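Local coordinates for protein anaerobically-induced outer membrane porin OprE (Pseudomonas aeruginosa, PDB 4FRX) that forms a beta-barrel in the bacterial outer membrane and probably acts as a porin that lets small solutes through, at residues 388-393 with 398-403; 285-290 with 341-346; 122-127 with 195-200; 149-152 with 156-159. All coordinates share one frame; numbering follows the deposited sequence.

Contact 1. Residues 388-393 with 398-403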
loop_
_atom_site.group_PDB
_atom_site.type_symbol
_atom_site.label_atom_id
_atom_site.label_comp_id
_atom_site.label_asym_id
_atom_site.label_seq_id
_atom_site.Cartn_x
_atom_site.Cartn_y
_atom_site.Cartn_z
ATOM N N TYR A 388 7.922 18.719 -7.349
ATOM C CA TYR A 388 7.412 19.864 -8.094
ATOM C C TYR A 388 6.502 19.410 -9.226
ATOM O O TYR A 388 6.915 18.651 -10.123
ATOM C CB TYR A 388 8.555 20.699 -8.673
ATOM C CG TYR A 388 8.074 21.969 -9.339
ATOM C CD1 TYR A 388 7.298 22.883 -8.641
ATOM C CD2 TYR A 388 8.391 22.253 -10.664
ATOM C CE1 TYR A 388 6.850 24.051 -9.235
ATOM C CE2 TYR A 388 7.947 23.425 -11.270
ATOM C CZ TYR A 388 7.179 24.316 -10.550
ATOM O OH TYR A 388 6.734 25.480 -11.139
ATOM N N VAL A 389 5.261 19.866 -9.176
ATOM C CA VAL A 389 4.334 19.654 -10.278
ATOM C C VAL A 389 4.075 20.989 -10.977
ATOM O O VAL A 389 3.596 21.943 -10.351
ATOM C CB VAL A 389 3.016 19.038 -9.794
ATOM C CG1 VAL A 389 1.994 18.967 -10.942
ATOM C CG2 VAL A 389 3.265 17.665 -9.209
ATOM N N ILE A 390 4.414 21.055 -12.265
ATOM C CA ILE A 390 4.229 22.279 -13.049
ATOM C C ILE A 390 2.749 22.646 -13.081
ATOM O O ILE A 390 1.928 21.889 -13.590
ATOM C CB ILE A 390 4.806 22.142 -14.477
ATOM C CG1 ILE A 390 6.295 21.823 -14.410
ATOM C CG2 ILE A 390 4.586 23.422 -15.295
ATOM C CD1 ILE A 390 6.941 21.617 -15.762
ATOM N N PRO A 391 2.411 23.815 -12.514
ATOM C CA PRO A 391 1.039 24.268 -12.268
ATOM C C PRO A 391 0.298 24.785 -13.502
ATOM O O PRO A 391 -0.927 24.700 -13.543
ATOM C CB PRO A 391 1.232 25.398 -11.251
ATOM C CG PRO A 391 2.568 25.930 -11.542
ATOM C CD PRO A 391 3.403 24.763 -11.980
ATOM N N ASP A 392 1.016 25.301 -14.492
ATOM C CA ASP A 392 0.351 25.891 -15.648
ATOM C C ASP A 392 1.170 25.767 -16.925
ATOM O O ASP A 392 2.227 25.135 -16.946
ATOM C CB ASP A 392 0.030 27.363 -15.376
ATOM C CG ASP A 392 1.274 28.188 -15.093
ATOM O OD1 ASP A 392 1.775 28.137 -13.952
ATOM O OD2 ASP A 392 1.751 28.887 -16.012
ATOM N N GLY A 393 0.677 26.381 -17.994
ATOM C CA GLY A 393 1.383 26.363 -19.259
ATOM C C GLY A 393 1.266 25.031 -19.977
ATOM O O GLY A 393 0.414 24.205 -19.646
ATOM N N LEU A 398 3.116 18.058 -15.482
ATOM C CA LEU A 398 4.385 17.330 -15.455
ATOM C C LEU A 398 4.975 17.399 -14.049
ATOM O O LEU A 398 5.180 18.480 -13.500
ATOM C CB LEU A 398 5.378 17.885 -16.485
ATOM C CG LEU A 398 6.746 17.197 -16.641
ATOM C CD1 LEU A 398 6.636 15.748 -17.117
ATOM C CD2 LEU A 398 7.651 17.978 -17.588
ATOM N N GLY A 399 5.239 16.243 -13.455
ATOM C CA GLY A 399 5.699 16.225 -12.076
ATOM C C GLY A 399 7.088 15.640 -11.909
ATOM O O GLY A 399 7.461 14.675 -12.588
ATOM N N PHE A 400 7.856 16.227 -10.999
ATOM C CA PHE A 400 9.192 15.745 -10.675
ATOM C C PHE A 400 9.272 15.449 -9.190
ATOM O O PHE A 400 8.928 16.304 -8.376
ATOM C CB PHE A 400 10.233 16.806 -11.023
ATOM C CG PHE A 400 10.250 17.179 -12.468
ATOM C CD1 PHE A 400 9.341 18.093 -12.971
ATOM C CD2 PHE A 400 11.172 16.610 -13.328
ATOM C CE1 PHE A 400 9.354 18.442 -14.313
ATOM C CE2 PHE A 400 11.189 16.950 -14.662
ATOM C CZ PHE A 400 10.279 17.872 -15.154
ATOM N N THR A 401 9.737 14.254 -8.827
ATOM C CA THR A 401 9.796 13.870 -7.410
ATOM C C THR A 401 11.130 13.233 -7.019
ATOM O O THR A 401 11.598 12.324 -7.686
ATOM C CB THR A 401 8.655 12.892 -7.055
ATOM O OG1 THR A 401 7.404 13.517 -7.328
ATOM C CG2 THR A 401 8.710 12.504 -5.578
ATOM N N TRP A 402 11.739 13.734 -5.949
ATOM C CA TRP A 402 12.923 13.112 -5.368
ATOM C C TRP A 402 12.567 12.590 -3.990
ATOM O O TRP A 402 12.121 13.354 -3.130
ATOM C CB TRP A 402 14.057 14.134 -5.235
ATOM C CG TRP A 402 15.247 13.630 -4.459
ATOM C CD1 TRP A 402 15.798 12.374 -4.504
ATOM C CD2 TRP A 402 16.029 14.373 -3.517
ATOM N NE1 TRP A 402 16.876 12.296 -3.647
ATOM C CE2 TRP A 402 17.034 13.508 -3.029
ATOM C CE3 TRP A 402 15.976 15.686 -3.038
ATOM C CZ2 TRP A 402 17.985 13.920 -2.092
ATOM C CZ3 TRP A 402 16.925 16.088 -2.103
ATOM C CH2 TRP A 402 17.911 15.212 -1.647
ATOM N N LYS A 403 12.753 11.290 -3.774
ATOM C CA LYS A 403 12.561 10.721 -2.440
ATOM C C LYS A 403 13.892 10.172 -1.962
ATOM O O LYS A 403 14.542 9.430 -2.690
ATOM C CB LYS A 403 11.514 9.592 -2.464
ATOM C CG LYS A 403 10.102 10.041 -2.883
ATOM C CD LYS A 403 9.127 8.865 -2.830
ATOM C CE LYS A 403 7.722 9.294 -3.212
ATOM N NZ LYS A 403 7.229 10.450 -2.413
#
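Ile390 lies beside Leu398, just past the last paired residues of a beta hairpin, and the two side chains point the same way. Its CB lies 3.8 Å from Leu398 O. CG1 is anti to the carbonyl carbon of its own residue (chi1 -59°), which brings CG1 closer, 3.6 Å from the same Leu398 O. The chain then extends to CD1. This methyl rests 4.1 Å from Leu398 CB and equally near the CD2 branch. It also reaches the edge of the Phe400 ring, near the ring plane, 4.2 Å from Phe400 CE1. Three backbone bonds hold the chains together. Tyr388 N and Phe400 O are 2.8 Å apart, and Phe400 N and Tyr388 O are 2.7 Å apart. Beyond them Ile390 N donates to Leu398 O at 3.0 Å. Between these bonds Val389 faces Gly399, a non-hydrogen-bonded pair, and Val389 CG2 lies against Gly399 CA. Strand 423-434 continues the wall: Val430 touches Leu398 and Phe400. The chemistry is therefore divided. The backbone amides fix the register, while exposed Phe400 and its apolar neighbours make an apolar surface, consistent with the lipid-facing side of an outer-membrane barrel.

Contact 2. Residues 285-290 with 341-346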
loop_
_atom_site.group_PDB
_atom_site.type_symbol
_atom_site.label_atom_id
_atom_site.label_comp_id
_atom_site.label_asym_id
_atom_site.label_seq_id
_atom_site.Cartn_x
_atom_site.Cartn_y
_atom_site.Cartn_z
ATOM N N SER A 285 -2.311 3.039 17.049
ATOM C CA SER A 285 -1.548 4.240 16.750
ATOM C C SER A 285 -2.386 5.505 16.825
ATOM O O SER A 285 -3.602 5.465 16.642
ATOM C CB SER A 285 -0.901 4.142 15.379
ATOM O OG SER A 285 -1.890 4.190 14.372
ATOM N N GLY A 286 -1.710 6.613 17.120
ATOM C CA GLY A 286 -2.302 7.942 17.126
ATOM C C GLY A 286 -1.332 8.857 16.403
ATOM O O GLY A 286 -0.141 8.869 16.716
ATOM N N LEU A 287 -1.817 9.586 15.400
ATOM C CA LEU A 287 -0.980 10.540 14.689
ATOM C C LEU A 287 -1.718 11.870 14.656
ATOM O O LEU A 287 -2.886 11.915 14.305
ATOM C CB LEU A 287 -0.712 10.053 13.256
ATOM C CG LEU A 287 0.038 11.008 12.323
ATOM C CD1 LEU A 287 1.500 11.186 12.782
ATOM C CD2 LEU A 287 -0.038 10.535 10.872
ATOM N N PHE A 288 -1.027 12.946 15.019
ATOM C CA PHE A 288 -1.644 14.254 15.092
ATOM C C PHE A 288 -0.850 15.179 14.205
ATOM O O PHE A 288 0.372 15.238 14.301
ATOM C CB PHE A 288 -1.636 14.780 16.532
ATOM C CG PHE A 288 -2.280 13.854 17.510
ATOM C CD1 PHE A 288 -1.542 12.857 18.125
ATOM C CD2 PHE A 288 -3.627 13.962 17.800
ATOM C CE1 PHE A 288 -2.131 11.984 19.025
ATOM C CE2 PHE A 288 -4.229 13.093 18.704
ATOM C CZ PHE A 288 -3.478 12.096 19.311
ATOM N N THR A 289 -1.548 15.905 13.340
ATOM C CA THR A 289 -0.886 16.782 12.392
ATOM C C THR A 289 -1.557 18.145 12.473
ATOM O O THR A 289 -2.771 18.246 12.311
ATOM C CB THR A 289 -1.037 16.232 10.975
ATOM O OG1 THR A 289 -0.610 14.871 10.961
ATOM C CG2 THR A 289 -0.210 17.037 9.991
ATOM N N TYR A 290 -0.766 19.178 12.749
ATOM C CA TYR A 290 -1.275 20.542 12.771
ATOM C C TYR A 290 -0.730 21.308 11.571
ATOM O O TYR A 290 0.477 21.312 11.315
ATOM C CB TYR A 290 -0.905 21.259 14.061
ATOM C CG TYR A 290 -1.523 22.635 14.138
ATOM C CD1 TYR A 290 -2.895 22.789 14.275
ATOM C CD2 TYR A 290 -0.738 23.781 14.060
ATOM C CE1 TYR A 290 -3.473 24.051 14.343
ATOM C CE2 TYR A 290 -1.307 25.044 14.129
ATOM C CZ TYR A 290 -2.673 25.171 14.271
ATOM O OH TYR A 290 -3.248 26.420 14.343
ATOM N N THR A 341 7.055 2.636 18.119
ATOM C CA THR A 341 7.666 3.587 17.207
ATOM C C THR A 341 7.094 4.984 17.419
ATOM O O THR A 341 5.889 5.162 17.389
ATOM C CB THR A 341 7.429 3.164 15.738
ATOM O OG1 THR A 341 7.903 1.824 15.543
ATOM C CG2 THR A 341 8.165 4.078 14.774
ATOM N N TRP A 342 7.959 5.967 17.649
ATOM C CA TRP A 342 7.524 7.355 17.614
ATOM C C TRP A 342 7.975 8.018 16.312
ATOM O O TRP A 342 8.926 7.572 15.674
ATOM C CB TRP A 342 8.013 8.140 18.838
ATOM C CG TRP A 342 9.501 8.303 18.980
ATOM C CD1 TRP A 342 10.339 7.513 19.716
ATOM C CD2 TRP A 342 10.319 9.349 18.433
ATOM N NE1 TRP A 342 11.629 7.988 19.644
ATOM C CE2 TRP A 342 11.647 9.110 18.857
ATOM C CE3 TRP A 342 10.070 10.445 17.597
ATOM C CZ2 TRP A 342 12.712 9.935 18.494
ATOM C CZ3 TRP A 342 11.145 11.269 17.234
ATOM C CH2 TRP A 342 12.440 11.006 17.686
ATOM N N GLN A 343 7.276 9.060 15.904
ATOM C CA GLN A 343 7.637 9.728 14.668
ATOM C C GLN A 343 7.282 11.198 14.720
ATOM O O GLN A 343 6.352 11.604 15.419
ATOM C CB GLN A 343 6.945 9.071 13.474
ATOM C CG GLN A 343 5.423 9.223 13.488
ATOM C CD GLN A 343 4.784 8.612 12.267
ATOM O OE1 GLN A 343 4.446 9.307 11.310
ATOM N NE2 GLN A 343 4.619 7.302 12.292
ATOM N N VAL A 344 8.048 11.988 13.985
ATOM C CA VAL A 344 7.737 13.392 13.791
ATOM C C VAL A 344 7.743 13.698 12.308
ATOM O O VAL A 344 8.547 13.144 11.550
ATOM C CB VAL A 344 8.716 14.315 14.554
ATOM C CG1 VAL A 344 8.574 14.082 16.047
ATOM C CG2 VAL A 344 10.145 14.072 14.113
ATOM N N ARG A 345 6.824 14.560 11.893
ATOM C CA ARG A 345 6.682 14.908 10.488
ATOM C C ARG A 345 6.722 16.415 10.310
ATOM O O ARG A 345 6.200 17.148 11.139
ATOM C CB ARG A 345 5.339 14.413 9.960
ATOM C CG ARG A 345 5.144 12.920 10.038
ATOM C CD ARG A 345 3.837 12.523 9.363
ATOM N NE ARG A 345 3.649 11.086 9.463
ATOM C CZ ARG A 345 2.792 10.390 8.732
ATOM N NH1 ARG A 345 2.037 11.004 7.822
ATOM N NH2 ARG A 345 2.703 9.076 8.902
ATOM N N TYR A 346 7.346 16.866 9.230
ATOM C CA TYR A 346 7.255 18.265 8.828
ATOM C C TYR A 346 7.027 18.375 7.324
ATOM O O TYR A 346 7.653 17.667 6.528
ATOM C CB TYR A 346 8.493 19.078 9.203
ATOM C CG TYR A 346 8.390 20.492 8.677
ATOM C CD1 TYR A 346 7.519 21.402 9.258
ATOM C CD2 TYR A 346 9.125 20.903 7.567
ATOM C CE1 TYR A 346 7.392 22.693 8.768
ATOM C CE2 TYR A 346 9.010 22.195 7.069
ATOM C CZ TYR A 346 8.144 23.087 7.680
ATOM O OH TYR A 346 8.019 24.373 7.195
#
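Gln343 is the first residue of 341-346 to touch 285-290, where its OE1 lies 3.8 Å from Leu287 CD1. Its CG sits between the backbone N and the carbonyl carbon (chi1 66°), and the chain then extends to carry the amide toward Leu287. Arg345 comes next, an extended chain from CG to NE. It grips Gln343 side-on, with two nitrogens on one oxygen. Arg345 NE donates to Gln343 OE1 at 2.7 Å, nearly along the C=O axis. Arg345 NH2 donates to the same Gln343 OE1 at 3.0 Å, on a lone pair. Gln343 OE1 lies in the guanidinium plane, so the two bonds fix the rotation of that group and present one face to Leu287. Leu287 CD2 sits over the centre of this face, 3.6 Å from Arg345 CZ. Gln343 NE2 is also held, by the backbone O of Ile326, and Gln343 touches Thr327 of the same loop. This buried cluster is consistent with the inner side of the barrel wall. Strand 295-305 lies between the two segments in the wall and pairs with both of their strands. The contact thus reaches past a neighbour, while strand 358-370 flanks 340-349, with Ile363 touching both Gln343 and Arg345.

Contact 3. Residues 122-127 with 195-200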
loop_
_atom_site.group_PDB
_atom_site.type_symbol
_atom_site.label_atom_id
_atom_site.label_comp_id
_atom_site.label_asym_id
_atom_site.label_seq_id
_atom_site.Cartn_x
_atom_site.Cartn_y
_atom_site.Cartn_z
ATOM N N GLY A 122 -12.492 -9.445 -11.743
ATOM C CA GLY A 122 -11.262 -9.412 -12.504
ATOM C C GLY A 122 -10.186 -8.630 -11.769
ATOM O O GLY A 122 -9.932 -8.849 -10.584
ATOM N N THR A 123 -9.552 -7.708 -12.471
ATOM C CA THR A 123 -8.461 -6.948 -11.889
ATOM C C THR A 123 -8.957 -5.883 -10.908
ATOM O O THR A 123 -9.853 -5.104 -11.224
ATOM C CB THR A 123 -7.590 -6.328 -12.990
ATOM O OG1 THR A 123 -7.195 -7.364 -13.898
ATOM C CG2 THR A 123 -6.344 -5.671 -12.388
ATOM N N LEU A 124 -8.360 -5.871 -9.716
ATOM C CA LEU A 124 -8.750 -4.956 -8.642
ATOM C C LEU A 124 -7.500 -4.296 -8.074
ATOM O O LEU A 124 -6.431 -4.901 -8.048
ATOM C CB LEU A 124 -9.468 -5.734 -7.526
ATOM C CG LEU A 124 -10.758 -6.477 -7.901
ATOM C CD1 LEU A 124 -11.222 -7.439 -6.809
ATOM C CD2 LEU A 124 -11.859 -5.468 -8.254
ATOM N N GLN A 125 -7.644 -3.068 -7.589
ATOM C CA GLN A 125 -6.554 -2.351 -6.924
ATOM C C GLN A 125 -7.093 -1.633 -5.699
ATOM O O GLN A 125 -7.251 -0.419 -5.716
ATOM C CB GLN A 125 -5.928 -1.326 -7.878
ATOM C CG GLN A 125 -5.100 -1.969 -8.999
ATOM C CD GLN A 125 -4.451 -0.941 -9.901
ATOM O OE1 GLN A 125 -5.136 -0.203 -10.592
ATOM N NE2 GLN A 125 -3.126 -0.887 -9.891
ATOM N N PRO A 126 -7.384 -2.384 -4.625
ATOM C CA PRO A 126 -8.004 -1.767 -3.447
ATOM C C PRO A 126 -7.036 -0.840 -2.697
ATOM O O PRO A 126 -5.835 -1.046 -2.743
ATOM C CB PRO A 126 -8.374 -2.970 -2.567
ATOM C CG PRO A 126 -8.316 -4.181 -3.493
ATOM C CD PRO A 126 -7.266 -3.847 -4.504
ATOM N N LYS A 127 -7.571 0.179 -2.032
ATOM C CA LYS A 127 -6.775 1.014 -1.142
ATOM C C LYS A 127 -7.489 1.119 0.211
ATOM O O LYS A 127 -8.056 2.156 0.537
ATOM C CB LYS A 127 -6.561 2.403 -1.755
ATOM C CG LYS A 127 -5.851 2.389 -3.105
ATOM C CD LYS A 127 -5.561 3.796 -3.604
ATOM C CE LYS A 127 -4.685 4.561 -2.623
ATOM N NZ LYS A 127 -3.294 4.030 -2.566
ATOM N N PHE A 195 -8.711 -14.605 0.078
ATOM C CA PHE A 195 -8.679 -13.481 1.015
ATOM C C PHE A 195 -10.027 -12.775 0.968
ATOM O O PHE A 195 -10.429 -12.271 -0.079
ATOM C CB PHE A 195 -7.545 -12.497 0.681
ATOM C CG PHE A 195 -7.538 -11.256 1.553
ATOM C CD1 PHE A 195 -6.990 -11.286 2.831
ATOM C CD2 PHE A 195 -8.080 -10.060 1.092
ATOM C CE1 PHE A 195 -7.000 -10.139 3.651
ATOM C CE2 PHE A 195 -8.079 -8.917 1.891
ATOM C CZ PHE A 195 -7.536 -8.964 3.179
ATOM N N TYR A 196 -10.717 -12.737 2.106
ATOM C CA TYR A 196 -12.020 -12.085 2.206
ATOM C C TYR A 196 -11.885 -10.799 2.966
ATOM O O TYR A 196 -11.135 -10.733 3.939
ATOM C CB TYR A 196 -12.984 -12.975 2.990
ATOM C CG TYR A 196 -13.065 -14.376 2.472
ATOM C CD1 TYR A 196 -13.779 -14.664 1.323
ATOM C CD2 TYR A 196 -12.428 -15.423 3.134
ATOM C CE1 TYR A 196 -13.864 -15.958 0.843
ATOM C CE2 TYR A 196 -12.500 -16.712 2.659
ATOM C CZ TYR A 196 -13.220 -16.979 1.518
ATOM O OH TYR A 196 -13.292 -18.269 1.050
ATOM N N TYR A 197 -12.625 -9.775 2.542
ATOM C CA TYR A 197 -12.566 -8.494 3.206
ATOM C C TYR A 197 -13.911 -7.788 3.129
ATOM O O TYR A 197 -14.697 -8.035 2.226
ATOM C CB TYR A 197 -11.445 -7.614 2.641
ATOM C CG TYR A 197 -11.584 -7.256 1.162
ATOM C CD1 TYR A 197 -11.216 -8.167 0.172
ATOM C CD2 TYR A 197 -12.064 -6.009 0.766
ATOM C CE1 TYR A 197 -11.310 -7.848 -1.173
ATOM C CE2 TYR A 197 -12.175 -5.675 -0.587
ATOM C CZ TYR A 197 -11.803 -6.603 -1.550
ATOM O OH TYR A 197 -11.901 -6.291 -2.888
ATOM N N ALA A 198 -14.159 -6.926 4.100
ATOM C CA ALA A 198 -15.397 -6.174 4.179
ATOM C C ALA A 198 -15.185 -5.026 5.130
ATOM O O ALA A 198 -14.437 -5.141 6.090
ATOM C CB ALA A 198 -16.546 -7.062 4.677
ATOM N N GLY A 199 -15.835 -3.902 4.861
ATOM C CA GLY A 199 -15.910 -2.846 5.848
ATOM C C GLY A 199 -16.494 -1.577 5.283
ATOM O O GLY A 199 -17.095 -1.573 4.196
ATOM N N GLY A 200 -16.326 -0.485 6.010
ATOM C CA GLY A 200 -16.885 0.763 5.550
ATOM C C GLY A 200 -16.299 1.978 6.220
ATOM O O GLY A 200 -15.622 1.870 7.247
#
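The backbones carrying Leu124 and Pro126 stay well apart from that of Tyr197, with 10.5 Å between the CA atoms of Pro126 and Tyr197 and no hydrogen bond across. One long side chain closes the distance. Tyr197 holds its CG between the backbone N and the carbonyl carbon (chi1 62°), and the ring reaches out from strand 195-203 toward 122-127. Its hydroxyl makes the nearest approaches. Leu124 CD1 meets Tyr197 OH at 4.1 Å. Leu124 reaches this point with CD1, the branch that continues its chain away from CA (chi2 168°). Pro126 offers a ring carbon, with CG 4.2 Å from Tyr197 OH. The hydroxyl therefore has a leucine methyl and a proline ring as neighbours, both at loose van der Waals distance. Leu163 of strand 156-167 touches both Leu124 and Tyr197. Strands 142-150 and 156-167 come between the two in strand order, and beyond the corner at Gly122 the chain probably leaves the line of the wall toward the inside. All three touching residues are buried. Across the segments there are only loose carbon-to-hydroxyl contacts, with 80 Å² buried in all. Tyr197 OH is hydrogen-bonded to Gln147 OE1 of strand 142-150, so the buried hydroxyl has a polar partner while aliphatic groups pack round it.

Contact 4. Residues 149-152 with 156-159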
loop_
_atom_site.group_PDB
_atom_site.type_symbol
_atom_site.label_atom_id
_atom_site.label_comp_id
_atom_site.label_asym_id
_atom_site.label_seq_id
_atom_site.Cartn_x
_atom_site.Cartn_y
_atom_site.Cartn_z
ATOM N N THR A 149 -18.971 -2.596 -4.046
ATOM C CA THR A 149 -18.863 -1.365 -3.273
ATOM C C THR A 149 -20.184 -0.641 -3.392
ATOM O O THR A 149 -20.865 -0.763 -4.405
ATOM C CB THR A 149 -17.757 -0.438 -3.821
ATOM O OG1 THR A 149 -18.103 -0.026 -5.148
ATOM C CG2 THR A 149 -16.421 -1.170 -3.873
ATOM N N SER A 150 -20.551 0.124 -2.372
ATOM C CA SER A 150 -21.826 0.825 -2.416
ATOM C C SER A 150 -21.812 2.141 -1.643
ATOM O O SER A 150 -21.267 2.215 -0.551
ATOM C CB SER A 150 -22.928 -0.091 -1.870
ATOM O OG SER A 150 -24.182 0.573 -1.828
ATOM N N THR A 151 -22.413 3.180 -2.217
ATOM C CA THR A 151 -22.635 4.424 -1.490
ATOM C C THR A 151 -24.131 4.723 -1.359
ATOM O O THR A 151 -24.522 5.816 -0.962
ATOM C CB THR A 151 -21.880 5.622 -2.119
ATOM O OG1 THR A 151 -22.251 5.775 -3.497
ATOM C CG2 THR A 151 -20.376 5.402 -2.032
ATOM N N ASP A 152 -24.954 3.724 -1.663
ATOM C CA ASP A 152 -26.412 3.839 -1.580
ATOM C C ASP A 152 -26.945 3.958 -0.148
ATOM O O ASP A 152 -28.031 4.497 0.061
ATOM C CB ASP A 152 -27.094 2.668 -2.302
ATOM C CG ASP A 152 -27.190 2.882 -3.811
ATOM O OD1 ASP A 152 -27.707 3.943 -4.236
ATOM O OD2 ASP A 152 -26.741 1.994 -4.573
ATOM N N PHE A 156 -22.455 6.271 4.315
ATOM C CA PHE A 156 -21.544 5.128 4.369
ATOM C C PHE A 156 -20.919 4.897 3.011
ATOM O O PHE A 156 -21.550 5.142 1.991
ATOM C CB PHE A 156 -22.275 3.835 4.749
ATOM C CG PHE A 156 -22.639 3.733 6.207
ATOM C CD1 PHE A 156 -23.815 4.290 6.682
ATOM C CD2 PHE A 156 -21.808 3.063 7.097
ATOM C CE1 PHE A 156 -24.157 4.190 8.020
ATOM C CE2 PHE A 156 -22.142 2.963 8.434
ATOM C CZ PHE A 156 -23.322 3.527 8.897
ATOM N N THR A 157 -19.693 4.392 3.012
ATOM C CA THR A 157 -19.063 3.867 1.803
ATOM C C THR A 157 -18.677 2.433 2.142
ATOM O O THR A 157 -17.777 2.207 2.941
ATOM C CB THR A 157 -17.811 4.678 1.428
ATOM O OG1 THR A 157 -18.130 6.074 1.449
ATOM C CG2 THR A 157 -17.322 4.306 0.041
ATOM N N LEU A 158 -19.381 1.465 1.569
ATOM C CA LEU A 158 -19.230 0.077 1.994
ATOM C C LEU A 158 -18.531 -0.771 0.944
ATOM O O LEU A 158 -18.591 -0.470 -0.252
ATOM C CB LEU A 158 -20.600 -0.520 2.289
ATOM C CG LEU A 158 -21.418 0.248 3.328
ATOM C CD1 LEU A 158 -22.847 -0.279 3.337
ATOM C CD2 LEU A 158 -20.768 0.096 4.705
ATOM N N VAL A 159 -17.856 -1.825 1.388
ATOM C CA VAL A 159 -17.137 -2.690 0.455
ATOM C C VAL A 159 -17.035 -4.093 1.032
ATOM O O VAL A 159 -16.992 -4.278 2.253
ATOM C CB VAL A 159 -15.725 -2.105 0.083
ATOM C CG1 VAL A 159 -14.818 -2.040 1.300
ATOM C CG2 VAL A 159 -15.051 -2.908 -1.038
HETATM O O HOH W 1 -23.278 2.937 1.287
HETATM O O HOH W 2 -22.918 7.390 0.857
#
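Thr149 faces Val159 as a non-hydrogen-bonded pair of an antiparallel hairpin, and their methyls meet closely. Thr149 CG2 is 3.6 Å from Val159 CG2. The threonine methyl is anti to its own carbonyl carbon, which turns it to the valine, while OG1 takes the position between N and C (chi1 64°). Ser150 is next and forms the hydrogen-bonded pair with Leu158. Ser150 N donates to Leu158 O and Leu158 N to Ser150 O, each at 2.9 Å; the second is almost straight (177°). The Ser150 side chain serves the turn instead: its OG accepts from Asp152 N at 3.2 Å, making an ST turn, and is also hydrogen-bonded to Thr117 OG1. Thr151 lies alongside Thr157, pointing the same way, with Thr151 CG2 3.9 Å from Thr157 CG2. Here the direct backbone ladder gives way to water. One water lies 2.8 Å from Ser150 O and also within bonding distance of Phe156 O. A second water links Thr151 O with Phe156 O in the same manner. Asp152 points away from the other strand, and its carboxylate is hydrogen-bonded to Ser115 OG, the backbone N of Asn116 and Thr117 OG1. The hairpin has a neighbour on each side. Strand 117-121 pairs with 142-150, and strand 195-203 pairs with 156-167. Phe156 meets the ring of Tyr202 in strand 195-203 and touches a bound detergent molecule.

Contacts 1 and 4 are surface contacts at the ends of hairpins, where adjacent strands pair through backbone hydrogen bonds. In contact 4 water extends the link; in contact 1 hydrophobic side chains do. Contacts 2 and 3 are buried and join strands that are not neighbours. They have no hydrogen bond across and depend on long side chains, a face-covered guanidinium in one and a tyrosine hydroxyl in the other. Contacts 3 and 4 are neighbours through strands 195-203 and 156-167; their centres are about 12 Å apart. Val159 O and Gly199 N, 2.9 Å apart, probably form a hydrogen bond. Contacts 1 and 2 touch neither each other nor this pair.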